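Local coordinates for protein putative tagatose-6-phosphate ketose/aldose isomerase (PDB 3C3J) that is of unconfirmed function but is built from two alpha-beta SIS domains, each with a five-stranded parallel sheet, and is assembled as a dimer, at residues 108-113 and 177-182; 121-126 and 133-138; 145-150 and 156-161. All coordinates share one frame; numbering follows the deposited sequence.

Interaction 1: residues 108-113 and 177-182; sequences ISFGRS and TTMMAS
In the helical turn that presents Met179 to Phe110, the carbonyl oxygen Thr178 O is gripped by two donors of one residue. Ser182 OG lies 2.6 Å from Thr178 O, above the carbonyl plane, while Ser182 N gives the usual helical bond from the opposite face. Ser182 OG is also bonded to Ser30 OG on helix 23-49, so the hydroxyl ties two helices together.

One residue on, Met179, built as selenomethionine, reaches across to strand 105-111. Met179 CB packs 3.8 Å from Phe110 CD1, and the two side chains run alongside in opposite senses. Farther along, Met179 SE sits at the ring's edge, 5.4 Å from the Phe110 centroid and 77° off its normal, a Met-aromatic contact. A nearly extended chi2 carries the selenium past the ring to the backbone, with Met179 SE 3.7 Å from Gly111 N; the chain then bends at chi3 (-54°). No hydrogen bond crosses between the segments. Arg112 gives little to the contact, its guanidinium leading away to Gly169 O. Ile67 and Leu58 add further apolar contacts to the Phe110 side chain, while Ser64 and Met172 touch Met179. Here helix 174-187 beds on the C-terminal end of a central strand, the layered helix-on-parallel-sheet packing of the Rossmann-like SIS domain.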
ATOM      1  N   ILE A 108      -1.275 -16.616   8.997  1.00 12.70           N
ATOM      2  CA  ILE A 108      -1.035 -17.361   7.763  1.00 12.86           C
ATOM      3  C   ILE A 108       0.278 -16.837   7.160  1.00 12.55           C
ATOM      4  O   ILE A 108       0.350 -15.698   6.703  1.00 12.90           O
ATOM      5  CB  ILE A 108      -2.200 -17.216   6.789  1.00 13.07           C
ATOM      6  CG1 ILE A 108      -3.496 -17.698   7.448  1.00 15.82           C
ATOM      7  CG2 ILE A 108      -1.931 -18.032   5.502  1.00 13.55           C
ATOM      8  CD1 ILE A 108      -4.706 -17.113   6.810  1.00 17.59           C
ATOM      9  N   SER A 109       1.331 -17.638   7.249  1.00 12.46           N
ATOM     10  CA  SER A 109       2.680 -17.191   6.874  1.00 13.40           C
ATOM     11  C   SER A 109       3.017 -17.792   5.516  1.00 14.20           C
ATOM     12  O   SER A 109       3.083 -19.002   5.382  1.00 15.62           O
ATOM     13  CB  SER A 109       3.712 -17.654   7.914  1.00 13.61           C
ATOM     14  OG  SER A 109       3.640 -16.920   9.143  1.00 15.01           O
ATOM     15  N   PHE A 110       3.224 -16.944   4.512  1.00 14.30           N
ATOM     16  CA  PHE A 110       3.712 -17.356   3.205  1.00 14.68           C
ATOM     17  C   PHE A 110       5.231 -17.261   3.130  1.00 15.63           C
ATOM     18  O   PHE A 110       5.814 -16.249   3.487  1.00 16.77           O
ATOM     19  CB  PHE A 110       3.100 -16.453   2.131  1.00 14.40           C
ATOM     20  CG  PHE A 110       1.619 -16.534   2.055  1.00 14.01           C
ATOM     21  CD1 PHE A 110       1.004 -17.660   1.545  1.00 14.11           C
ATOM     22  CD2 PHE A 110       0.821 -15.479   2.492  1.00 15.11           C
ATOM     23  CE1 PHE A 110      -0.369 -17.746   1.459  1.00 13.90           C
ATOM     24  CE2 PHE A 110      -0.581 -15.564   2.415  1.00 17.09           C
ATOM     25  CZ  PHE A 110      -1.170 -16.698   1.905  1.00 15.62           C
ATOM     26  N   GLY A 111       5.879 -18.309   2.647  1.00 16.90           N
ATOM     27  CA  GLY A 111       7.326 -18.246   2.373  1.00 17.45           C
ATOM     28  C   GLY A 111       7.742 -19.337   1.413  1.00 18.72           C
ATOM     29  O   GLY A 111       7.452 -20.521   1.635  1.00 19.44           O
ATOM     30  N   ARG A 112       8.392 -18.946   0.330  1.00 19.40           N
ATOM     31  CA  ARG A 112       8.916 -19.893  -0.641  1.00 21.09           C
ATOM     32  C   ARG A 112       9.940 -20.824   0.029  1.00 21.21           C
ATOM     33  O   ARG A 112       9.742 -22.034   0.063  1.00 22.32           O
ATOM     34  CB  ARG A 112       9.512 -19.150  -1.840  1.00 20.86           C
ATOM     35  CG  ARG A 112      10.263 -20.076  -2.801  1.00 21.14           C
ATOM     36  CD  ARG A 112      10.926 -19.385  -3.952  1.00 22.03           C
ATOM     37  NE  ARG A 112      11.588 -18.119  -3.650  1.00 22.06           N
ATOM     38  CZ  ARG A 112      12.265 -17.408  -4.554  1.00 21.88           C
ATOM     39  NH1 ARG A 112      12.457 -17.875  -5.780  1.00 20.41           N
ATOM     40  NH2 ARG A 112      12.790 -16.237  -4.224  1.00 23.04           N
ATOM     41  N   SER A 113      10.990 -20.265   0.614  1.00 21.58           N
ATOM     42  CA  SER A 113      12.020 -21.074   1.285  1.00 21.21           C
ATOM     43  C   SER A 113      11.660 -21.492   2.697  1.00 21.21           C
ATOM     44  O   SER A 113      12.167 -22.488   3.188  1.00 21.09           O
ATOM     45  CB  SER A 113      13.349 -20.314   1.334  1.00 22.22           C
ATOM     46  OG  SER A 113      13.335 -19.277   2.315  1.00 21.33           O
ATOM     47  N   THR A 177       1.737 -17.777  -7.048  1.00 13.07           N
ATOM     48  CA  THR A 177       0.405 -18.141  -7.541  1.00 12.98           C
ATOM     49  C   THR A 177      -0.123 -19.432  -6.881  1.00 12.74           C
ATOM     50  O   THR A 177      -1.323 -19.525  -6.551  1.00 11.91           O
ATOM     51  CB  THR A 177       0.351 -18.202  -9.078  1.00 12.88           C
ATOM     52  OG1 THR A 177       1.273 -19.201  -9.556  1.00 11.77           O
ATOM     53  CG2 THR A 177       0.632 -16.775  -9.681  1.00 11.76           C
ATOM     54  N   THR A 178       0.752 -20.396  -6.615  1.00 12.79           N
ATOM     55  CA  THR A 178       0.276 -21.640  -6.016  1.00 13.15           C
ATOM     56  C   THR A 178      -0.102 -21.443  -4.544  1.00 13.30           C
ATOM     57  O   THR A 178      -1.139 -21.949  -4.080  1.00 12.51           O
ATOM     58  CB  THR A 178       1.267 -22.828  -6.243  1.00 13.27           C
ATOM     59  OG1 THR A 178       1.607 -22.900  -7.640  1.00 13.82           O
ATOM     60  CG2 THR A 178       0.616 -24.156  -5.793  1.00 12.80           C
HETATM   61  N   MSE A 179       0.685 -20.643  -3.829  1.00 14.51           N
HETATM   62  CA  MSE A 179       0.353 -20.282  -2.457  1.00 15.93           C
HETATM   63  C   MSE A 179      -0.964 -19.522  -2.390  1.00 14.81           C
HETATM   64  O   MSE A 179      -1.773 -19.795  -1.511  1.00 13.51           O
HETATM   65  CB  MSE A 179       1.487 -19.472  -1.806  1.00 16.60           C
HETATM   66  CG  MSE A 179       2.697 -20.342  -1.479  1.00 17.96           C
HETATM   67 SE   MSE A 179       4.108 -19.416  -0.460  1.00 29.38          SE
HETATM   68  CE  MSE A 179       4.376 -17.912  -1.609  1.00 13.91           C
HETATM   69  N   MSE A 180      -1.180 -18.601  -3.335  1.00 14.75           N
HETATM   70  CA  MSE A 180      -2.395 -17.823  -3.376  1.00 15.65           C
HETATM   71  C   MSE A 180      -3.644 -18.682  -3.611  1.00 14.10           C
HETATM   72  O   MSE A 180      -4.647 -18.541  -2.914  1.00 12.84           O
HETATM   73  CB  MSE A 180      -2.312 -16.729  -4.439  1.00 15.68           C
HETATM   74  CG  MSE A 180      -3.532 -15.832  -4.428  1.00 17.10           C
HETATM   75 SE   MSE A 180      -3.153 -14.091  -5.221  1.00 23.76          SE
HETATM   76  CE  MSE A 180      -2.520 -14.668  -7.025  1.00 17.63           C
ATOM     77  N   ALA A 181      -3.575 -19.555  -4.609  1.00 13.73           N
ATOM     78  CA  ALA A 181      -4.668 -20.487  -4.923  1.00 13.73           C
ATOM     79  C   ALA A 181      -4.940 -21.416  -3.752  1.00 13.00           C
ATOM     80  O   ALA A 181      -6.097 -21.698  -3.435  1.00 12.46           O
ATOM     81  CB  ALA A 181      -4.329 -21.305  -6.166  1.00 12.64           C
ATOM     82  N   SER A 182      -3.872 -21.873  -3.097  1.00 13.50           N
ATOM     83  CA  SER A 182      -4.022 -22.748  -1.924  1.00 13.89           C
ATOM     84  C   SER A 182      -4.755 -22.042  -0.770  1.00 13.81           C
ATOM     85  O   SER A 182      -5.680 -22.610  -0.181  1.00 13.65           O
ATOM     86  CB  SER A 182      -2.674 -23.294  -1.460  1.00 14.14           C
ATOM     87  OG  SER A 182      -2.010 -23.927  -2.548  1.00 16.44           O
TER

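Interaction 2: residues 121-126 and 133-138; sequences AAVELA and CYHLPI
Val123 lays its CG1 methyl over one face of the His135 ring, in a CH-pi contact. The carbon is 4.0 Å from the centroid of the His135 ring and 25° off its normal, and it is offset toward the rim. With chi1 at 168°, CG1 stands opposite the backbone N across the CA-CB bond and reaches the strand.

One turn along the helix, Ala126 meets Cys133. Ala126 CB is 3.8 Å from Cys133 SG, and the same sulfur lies 3.8 Å from Ala126 O without a hydrogen bond being formed. Ala126 CB also comes near the His135 ring at a slant, so two residues of the helix, one turn apart, meet the ring, Val123 over a face and Ala126 obliquely.

Outward from this first shell, the strand is fixed by backbone bonds of Tyr134 to Leu105 and Leu107 on one flank and of His135 to Asn155 and Phe157 on the other. Leu107 also packs on Ala126 and His135, and Leu146 on Val123. Beyond the helix, Leu125 packs on Tyr287 of the second subunit. The helix runs back against the strand at 157°, with the short axes 9.5 Å apart, completing the return half of the beta-alpha-beta crossover from strand 105-111 through helix 117-129 to strand 133-139.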
ATOM      1  N   ALA A 121      11.020 -14.710  12.241  1.00 13.41           N
ATOM      2  CA  ALA A 121      10.875 -13.627  13.213  1.00 13.52           C
ATOM      3  C   ALA A 121       9.408 -13.221  13.405  1.00 12.92           C
ATOM      4  O   ALA A 121       8.997 -13.023  14.528  1.00 12.10           O
ATOM      5  CB  ALA A 121      11.728 -12.441  12.809  1.00 13.04           C
ATOM      6  N   ALA A 122       8.626 -13.136  12.322  1.00 11.93           N
ATOM      7  CA  ALA A 122       7.202 -12.790  12.448  1.00 12.43           C
ATOM      8  C   ALA A 122       6.408 -13.837  13.261  1.00 12.44           C
ATOM      9  O   ALA A 122       5.555 -13.488  14.100  1.00 12.21           O
ATOM     10  CB  ALA A 122       6.575 -12.547  11.066  1.00 11.79           C
ATOM     11  N   VAL A 123       6.707 -15.110  13.033  1.00 12.57           N
ATOM     12  CA  VAL A 123       6.095 -16.200  13.780  1.00 13.23           C
ATOM     13  C   VAL A 123       6.403 -16.059  15.290  1.00 12.95           C
ATOM     14  O   VAL A 123       5.495 -16.142  16.133  1.00 12.64           O
ATOM     15  CB  VAL A 123       6.532 -17.591  13.213  1.00 12.32           C
ATOM     16  CG1 VAL A 123       6.142 -18.749  14.164  1.00 12.87           C
ATOM     17  CG2 VAL A 123       5.907 -17.837  11.824  1.00 12.53           C
ATOM     18  N   GLU A 124       7.671 -15.835  15.607  1.00 13.65           N
ATOM     19  CA  GLU A 124       8.128 -15.737  17.001  1.00 15.01           C
ATOM     20  C   GLU A 124       7.496 -14.536  17.690  1.00 13.94           C
ATOM     21  O   GLU A 124       7.061 -14.621  18.837  1.00 13.33           O
ATOM     22  CB  GLU A 124       9.667 -15.616  17.058  1.00 15.89           C
ATOM     23  CG  GLU A 124      10.450 -16.878  16.575  1.00 18.76           C
ATOM     24  CD  GLU A 124      11.993 -16.639  16.423  1.00 21.05           C
ATOM     25  OE1 GLU A 124      12.439 -15.457  16.353  1.00 31.75           O
ATOM     26  OE2 GLU A 124      12.772 -17.627  16.343  1.00 28.59           O
ATOM     27  N   LEU A 125       7.442 -13.410  16.970  1.00 12.91           N
ATOM     28  CA  LEU A 125       6.851 -12.193  17.505  1.00 12.90           C
ATOM     29  C   LEU A 125       5.347 -12.360  17.769  1.00 12.89           C
ATOM     30  O   LEU A 125       4.853 -11.948  18.828  1.00 11.86           O
ATOM     31  CB  LEU A 125       7.149 -11.038  16.558  1.00 12.79           C
ATOM     32  CG  LEU A 125       8.550 -10.416  16.635  1.00 11.74           C
ATOM     33  CD1 LEU A 125       8.789  -9.546  15.367  1.00 11.77           C
ATOM     34  CD2 LEU A 125       8.693  -9.580  17.919  1.00 13.35           C
ATOM     35  N   ALA A 126       4.650 -13.040  16.857  1.00 11.79           N
ATOM     36  CA  ALA A 126       3.223 -13.283  17.013  1.00 13.16           C
ATOM     37  C   ALA A 126       2.995 -14.146  18.262  1.00 13.62           C
ATOM     38  O   ALA A 126       2.140 -13.816  19.101  1.00 13.51           O
ATOM     39  CB  ALA A 126       2.627 -13.919  15.763  1.00 12.47           C
ATOM     40  N   CYS A 133      -2.372 -17.863  20.056  1.00 15.40           N
ATOM     41  CA  CYS A 133      -1.826 -17.692  18.724  1.00 14.44           C
ATOM     42  C   CYS A 133      -1.720 -19.043  18.028  1.00 14.94           C
ATOM     43  O   CYS A 133      -1.237 -20.046  18.629  1.00 14.90           O
ATOM     44  CB  CYS A 133      -0.452 -17.042  18.788  1.00 14.32           C
ATOM     45  SG  CYS A 133       0.083 -16.392  17.215  1.00 15.95           S
ATOM     46  N   TYR A 134      -2.210 -19.067  16.788  1.00 14.28           N
ATOM     47  CA  TYR A 134      -2.192 -20.255  15.941  1.00 14.76           C
ATOM     48  C   TYR A 134      -1.547 -19.884  14.621  1.00 14.46           C
ATOM     49  O   TYR A 134      -1.520 -18.714  14.242  1.00 13.89           O
ATOM     50  CB  TYR A 134      -3.594 -20.804  15.699  1.00 15.99           C
ATOM     51  CG  TYR A 134      -4.371 -21.031  16.967  1.00 17.17           C
ATOM     52  CD1 TYR A 134      -4.261 -22.226  17.674  1.00 18.69           C
ATOM     53  CD2 TYR A 134      -5.197 -20.030  17.475  1.00 18.71           C
ATOM     54  CE1 TYR A 134      -4.962 -22.415  18.853  1.00 19.61           C
ATOM     55  CE2 TYR A 134      -5.932 -20.221  18.660  1.00 17.89           C
ATOM     56  CZ  TYR A 134      -5.805 -21.410  19.335  1.00 18.86           C
ATOM     57  OH  TYR A 134      -6.499 -21.595  20.523  1.00 21.08           O
ATOM     58  N   HIS A 135      -1.015 -20.888  13.945  1.00 14.08           N
ATOM     59  CA  HIS A 135      -0.244 -20.702  12.695  1.00 14.19           C
ATOM     60  C   HIS A 135      -0.655 -21.676  11.615  1.00 14.63           C
ATOM     61  O   HIS A 135      -0.844 -22.882  11.892  1.00 14.42           O
ATOM     62  CB  HIS A 135       1.245 -20.884  12.965  1.00 14.52           C
ATOM     63  CG  HIS A 135       1.809 -19.855  13.874  1.00 14.22           C
ATOM     64  ND1 HIS A 135       1.942 -20.055  15.231  1.00 17.72           N
ATOM     65  CD2 HIS A 135       2.212 -18.589  13.634  1.00 13.54           C
ATOM     66  CE1 HIS A 135       2.439 -18.960  15.775  1.00 15.78           C
ATOM     67  NE2 HIS A 135       2.609 -18.056  14.830  1.00 18.51           N
ATOM     68  N   LEU A 136      -0.770 -21.156  10.390  1.00 15.05           N
ATOM     69  CA  LEU A 136      -0.909 -21.945   9.180  1.00 14.85           C
ATOM     70  C   LEU A 136       0.113 -21.449   8.154  1.00 14.43           C
ATOM     71  O   LEU A 136      -0.199 -20.637   7.297  1.00 12.94           O
ATOM     72  CB  LEU A 136      -2.320 -21.831   8.615  1.00 14.51           C
ATOM     73  CG  LEU A 136      -2.679 -22.834   7.486  1.00 17.02           C
ATOM     74  CD1 LEU A 136      -3.315 -24.055   8.087  1.00 20.54           C
ATOM     75  CD2 LEU A 136      -3.606 -22.190   6.458  1.00 19.04           C
ATOM     76  N   PRO A 137       1.360 -21.919   8.257  1.00 14.32           N
ATOM     77  CA  PRO A 137       2.293 -21.597   7.184  1.00 14.21           C
ATOM     78  C   PRO A 137       1.934 -22.277   5.865  1.00 14.38           C
ATOM     79  O   PRO A 137       1.500 -23.437   5.848  1.00 14.09           O
ATOM     80  CB  PRO A 137       3.638 -22.096   7.708  1.00 14.14           C
ATOM     81  CG  PRO A 137       3.388 -22.448   9.148  1.00 16.51           C
ATOM     82  CD  PRO A 137       1.973 -22.744   9.305  1.00 14.38           C
ATOM     83  N   ILE A 138       2.084 -21.527   4.777  1.00 13.93           N
ATOM     84  CA  ILE A 138       1.886 -22.039   3.421  1.00 13.72           C
ATOM     85  C   ILE A 138       3.220 -21.788   2.742  1.00 13.63           C
ATOM     86  O   ILE A 138       3.618 -20.628   2.513  1.00 13.99           O
ATOM     87  CB  ILE A 138       0.709 -21.334   2.714  1.00 14.10           C
ATOM     88  CG1 ILE A 138      -0.580 -21.580   3.503  1.00 13.34           C
ATOM     89  CG2 ILE A 138       0.563 -21.806   1.258  1.00 14.24           C
ATOM     90  CD1 ILE A 138      -1.894 -20.920   2.933  1.00 12.92           C
TER

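Interaction 3: residues 145-150 and 156-161; sequences ALYQNA and AFALLM
The Tyr147 ring carries Leu160 CD1 over one face, 4.2 Å above its plane and displaced toward the rim. At its edge, near the ring plane, comes the backbone carbon of Leu159. Ala158 CB approaches at a slant and is the tightest neighbour, 3.4 Å from Tyr147 CD1. Leu160 adds its CB, 3.8 Å from Tyr147 CE1, and its side chain lies roughly perpendicular to that of Tyr147. Tyr147 reaches the strand because chi1 (-166°) swings its ring away from its own backbone N.

One turn on along the helix, the alanines pack directly. Ala150 CB sits 3.7 Å from Ala158 CB and equally far from Ala156 CB, while Ala156 CB is 3.4 Å from Ala150 O. Such small side chains let the backbones come close. Pro137 also packs on Ala150, so strand 133-139 shares the same helix face.

No direct hydrogen bond joins the segments, but water does. One molecule lies 2.5 Å from Tyr147 OH and donates to Ala158 O, linking the phenol to the backbone just before strand 159-160. A second lies between Ala150 O and Ala156 O, but it has more acceptors in reach than protons to give, so its bonds cannot all hold at once. The chemistry implies an apolar contact of methyls and a ring, with water joining the polar groups that no direct bond links, in keeping with a contact that is only partly buried.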
ATOM      1  N   ALA A 145      12.335 -23.691   8.010  1.00 20.59           N
ATOM      2  CA  ALA A 145      11.910 -23.359   9.360  1.00 20.43           C
ATOM      3  C   ALA A 145      10.398 -23.221   9.498  1.00 20.72           C
ATOM      4  O   ALA A 145       9.823 -23.794  10.417  1.00 21.72           O
ATOM      5  CB  ALA A 145      12.601 -22.069   9.786  1.00 21.25           C
ATOM      6  N   LEU A 146       9.740 -22.507   8.574  1.00 20.51           N
ATOM      7  CA  LEU A 146       8.289 -22.355   8.661  1.00 19.70           C
ATOM      8  C   LEU A 146       7.605 -23.709   8.756  1.00 20.15           C
ATOM      9  O   LEU A 146       6.756 -23.932   9.639  1.00 19.32           O
ATOM     10  CB  LEU A 146       7.707 -21.587   7.455  1.00 20.43           C
ATOM     11  CG  LEU A 146       7.726 -20.070   7.409  1.00 18.43           C
ATOM     12  CD1 LEU A 146       7.031 -19.555   6.089  1.00 16.35           C
ATOM     13  CD2 LEU A 146       7.128 -19.455   8.676  1.00 17.74           C
ATOM     14  N   TYR A 147       7.975 -24.619   7.844  1.00 19.11           N
ATOM     15  CA  TYR A 147       7.335 -25.921   7.811  1.00 20.05           C
ATOM     16  C   TYR A 147       7.710 -26.725   9.068  1.00 19.65           C
ATOM     17  O   TYR A 147       6.861 -27.251   9.763  1.00 19.34           O
ATOM     18  CB  TYR A 147       7.704 -26.697   6.532  1.00 20.02           C
ATOM     19  CG  TYR A 147       6.807 -27.883   6.313  1.00 20.81           C
ATOM     20  CD1 TYR A 147       5.498 -27.700   5.892  1.00 20.40           C
ATOM     21  CD2 TYR A 147       7.251 -29.189   6.562  1.00 21.86           C
ATOM     22  CE1 TYR A 147       4.650 -28.769   5.709  1.00 21.10           C
ATOM     23  CE2 TYR A 147       6.402 -30.280   6.381  1.00 21.92           C
ATOM     24  CZ  TYR A 147       5.108 -30.049   5.951  1.00 21.73           C
ATOM     25  OH  TYR A 147       4.232 -31.071   5.754  1.00 24.01           O
ATOM     26  N   GLN A 148       8.999 -26.808   9.330  1.00 20.90           N
ATOM     27  CA  GLN A 148       9.505 -27.650  10.432  1.00 22.17           C
ATOM     28  C   GLN A 148       9.060 -27.156  11.825  1.00 23.44           C
ATOM     29  O   GLN A 148       8.621 -27.958  12.671  1.00 23.64           O
ATOM     30  CB  GLN A 148      11.015 -27.765  10.332  1.00 22.12           C
ATOM     31  CG  GLN A 148      11.472 -28.648   9.185  1.00 23.07           C
ATOM     32  CD  GLN A 148      11.063 -30.111   9.344  1.00 22.97           C
ATOM     33  OE1 GLN A 148      10.993 -30.646  10.463  1.00 22.08           O
ATOM     34  NE2 GLN A 148      10.804 -30.764   8.224  1.00 21.85           N
ATOM     35  N   ASN A 149       9.107 -25.843  12.051  1.00 24.45           N
ATOM     36  CA  ASN A 149       8.652 -25.321  13.343  1.00 25.35           C
ATOM     37  C   ASN A 149       7.183 -25.613  13.540  1.00 26.18           C
ATOM     38  O   ASN A 149       6.769 -25.943  14.649  1.00 26.98           O
ATOM     39  CB  ASN A 149       8.925 -23.831  13.473  1.00 24.89           C
ATOM     40  CG  ASN A 149      10.404 -23.512  13.522  1.00 26.60           C
ATOM     41  OD1 ASN A 149      11.211 -24.335  13.955  1.00 32.46           O
ATOM     42  ND2 ASN A 149      10.776 -22.323  13.066  1.00 28.82           N
ATOM     43  N   ALA A 150       6.402 -25.516  12.462  1.00 27.28           N
ATOM     44  CA  ALA A 150       4.952 -25.723  12.535  1.00 28.31           C
ATOM     45  C   ALA A 150       4.595 -27.154  12.882  1.00 29.99           C
ATOM     46  O   ALA A 150       3.723 -27.402  13.709  1.00 29.96           O
ATOM     47  CB  ALA A 150       4.268 -25.312  11.224  1.00 28.47           C
ATOM     48  N   ALA A 156      -0.071 -25.130  15.352  1.00 24.09           N
ATOM     49  CA  ALA A 156       0.301 -24.868  13.953  1.00 23.30           C
ATOM     50  C   ALA A 156      -0.064 -26.031  13.054  1.00 22.37           C
ATOM     51  O   ALA A 156      -0.050 -27.190  13.493  1.00 22.25           O
ATOM     52  CB  ALA A 156       1.765 -24.586  13.860  1.00 22.43           C
ATOM     53  N   PHE A 157      -0.414 -25.722  11.811  1.00 21.07           N
ATOM     54  CA  PHE A 157      -0.686 -26.727  10.791  1.00 21.21           C
ATOM     55  C   PHE A 157      -0.074 -26.185   9.508  1.00 20.45           C
ATOM     56  O   PHE A 157      -0.509 -25.163   9.015  1.00 20.55           O
ATOM     57  CB  PHE A 157      -2.192 -26.924  10.613  1.00 22.04           C
ATOM     58  CG  PHE A 157      -2.568 -28.029   9.640  1.00 22.25           C
ATOM     59  CD1 PHE A 157      -3.081 -29.232  10.113  1.00 23.52           C
ATOM     60  CD2 PHE A 157      -2.426 -27.859   8.270  1.00 23.26           C
ATOM     61  CE1 PHE A 157      -3.431 -30.251   9.233  1.00 24.75           C
ATOM     62  CE2 PHE A 157      -2.763 -28.878   7.382  1.00 24.55           C
ATOM     63  CZ  PHE A 157      -3.271 -30.072   7.866  1.00 23.48           C
ATOM     64  N   ALA A 158       0.920 -26.866   8.982  1.00 19.71           N
ATOM     65  CA  ALA A 158       1.650 -26.365   7.824  1.00 19.95           C
ATOM     66  C   ALA A 158       1.184 -27.062   6.573  1.00 19.34           C
ATOM     67  O   ALA A 158       0.947 -28.273   6.549  1.00 19.60           O
ATOM     68  CB  ALA A 158       3.107 -26.554   7.985  1.00 19.54           C
ATOM     69  N   LEU A 159       1.074 -26.268   5.519  1.00 19.15           N
ATOM     70  CA  LEU A 159       0.666 -26.762   4.229  1.00 18.26           C
ATOM     71  C   LEU A 159       1.838 -26.606   3.246  1.00 17.18           C
ATOM     72  O   LEU A 159       2.314 -25.503   2.974  1.00 16.15           O
ATOM     73  CB  LEU A 159      -0.567 -26.006   3.794  1.00 18.32           C
ATOM     74  CG  LEU A 159      -1.276 -26.348   2.516  1.00 20.37           C
ATOM     75  CD1 LEU A 159      -1.647 -27.843   2.481  1.00 22.41           C
ATOM     76  CD2 LEU A 159      -2.525 -25.415   2.463  1.00 20.69           C
ATOM     77  N   LEU A 160       2.277 -27.727   2.714  1.00 16.55           N
ATOM     78  CA  LEU A 160       3.401 -27.762   1.785  1.00 16.46           C
ATOM     79  C   LEU A 160       2.926 -27.661   0.338  1.00 16.11           C
ATOM     80  O   LEU A 160       1.996 -28.379  -0.066  1.00 16.79           O
ATOM     81  CB  LEU A 160       4.172 -29.065   1.997  1.00 16.82           C
ATOM     82  CG  LEU A 160       5.529 -29.198   1.313  1.00 17.01           C
ATOM     83  CD1 LEU A 160       6.528 -28.144   1.800  1.00 18.35           C
ATOM     84  CD2 LEU A 160       6.069 -30.640   1.542  1.00 17.02           C
HETATM   85  N   MSE A 161       3.568 -26.803  -0.448  1.00 15.52           N
HETATM   86  CA  MSE A 161       3.191 -26.618  -1.860  1.00 15.45           C
HETATM   87  C   MSE A 161       3.877 -27.725  -2.670  1.00 15.42           C
HETATM   88  O   MSE A 161       4.815 -28.367  -2.154  1.00 14.80           O
HETATM   89  CB  MSE A 161       3.629 -25.238  -2.358  1.00 15.29           C
HETATM   90  CG  MSE A 161       2.990 -24.079  -1.654  1.00 16.21           C
HETATM   91 SE   MSE A 161       1.040 -24.063  -1.843  1.00 22.37          SE
HETATM   92  CE  MSE A 161       0.444 -25.094  -0.256  1.00 14.98           C
TER
HETATM   93  O   HOH W   1       1.758 -30.886   5.886  1.00 37.24           O
HETATM   94  O   HOH W   2       1.786 -29.021  14.008  1.00 42.41           O

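Overall arrangement
All three contacts belong to the same parallel sheet, and interactions 2 and 3 fall within the loop that interaction 1 closes. Interactions 1 and 2 are buried, interaction 3 partly so; the centre of interaction 1 is about 9 Å from the chain's centre, those of the others about 20 Å. Interaction 1 rests on a long selenomethionine side chain beside an aromatic ring. Interactions 2 and 3 pack successive crossover helices, each combining one ring with alanine contacts; only interaction 3 brings in water. Backbone bonds connect them: Ser109 O to Ile138 N couples 1 and 2, and Pro137 O to Leu159 N couples 2 and 3. Met161 packs against Met179, joining 3 to 1.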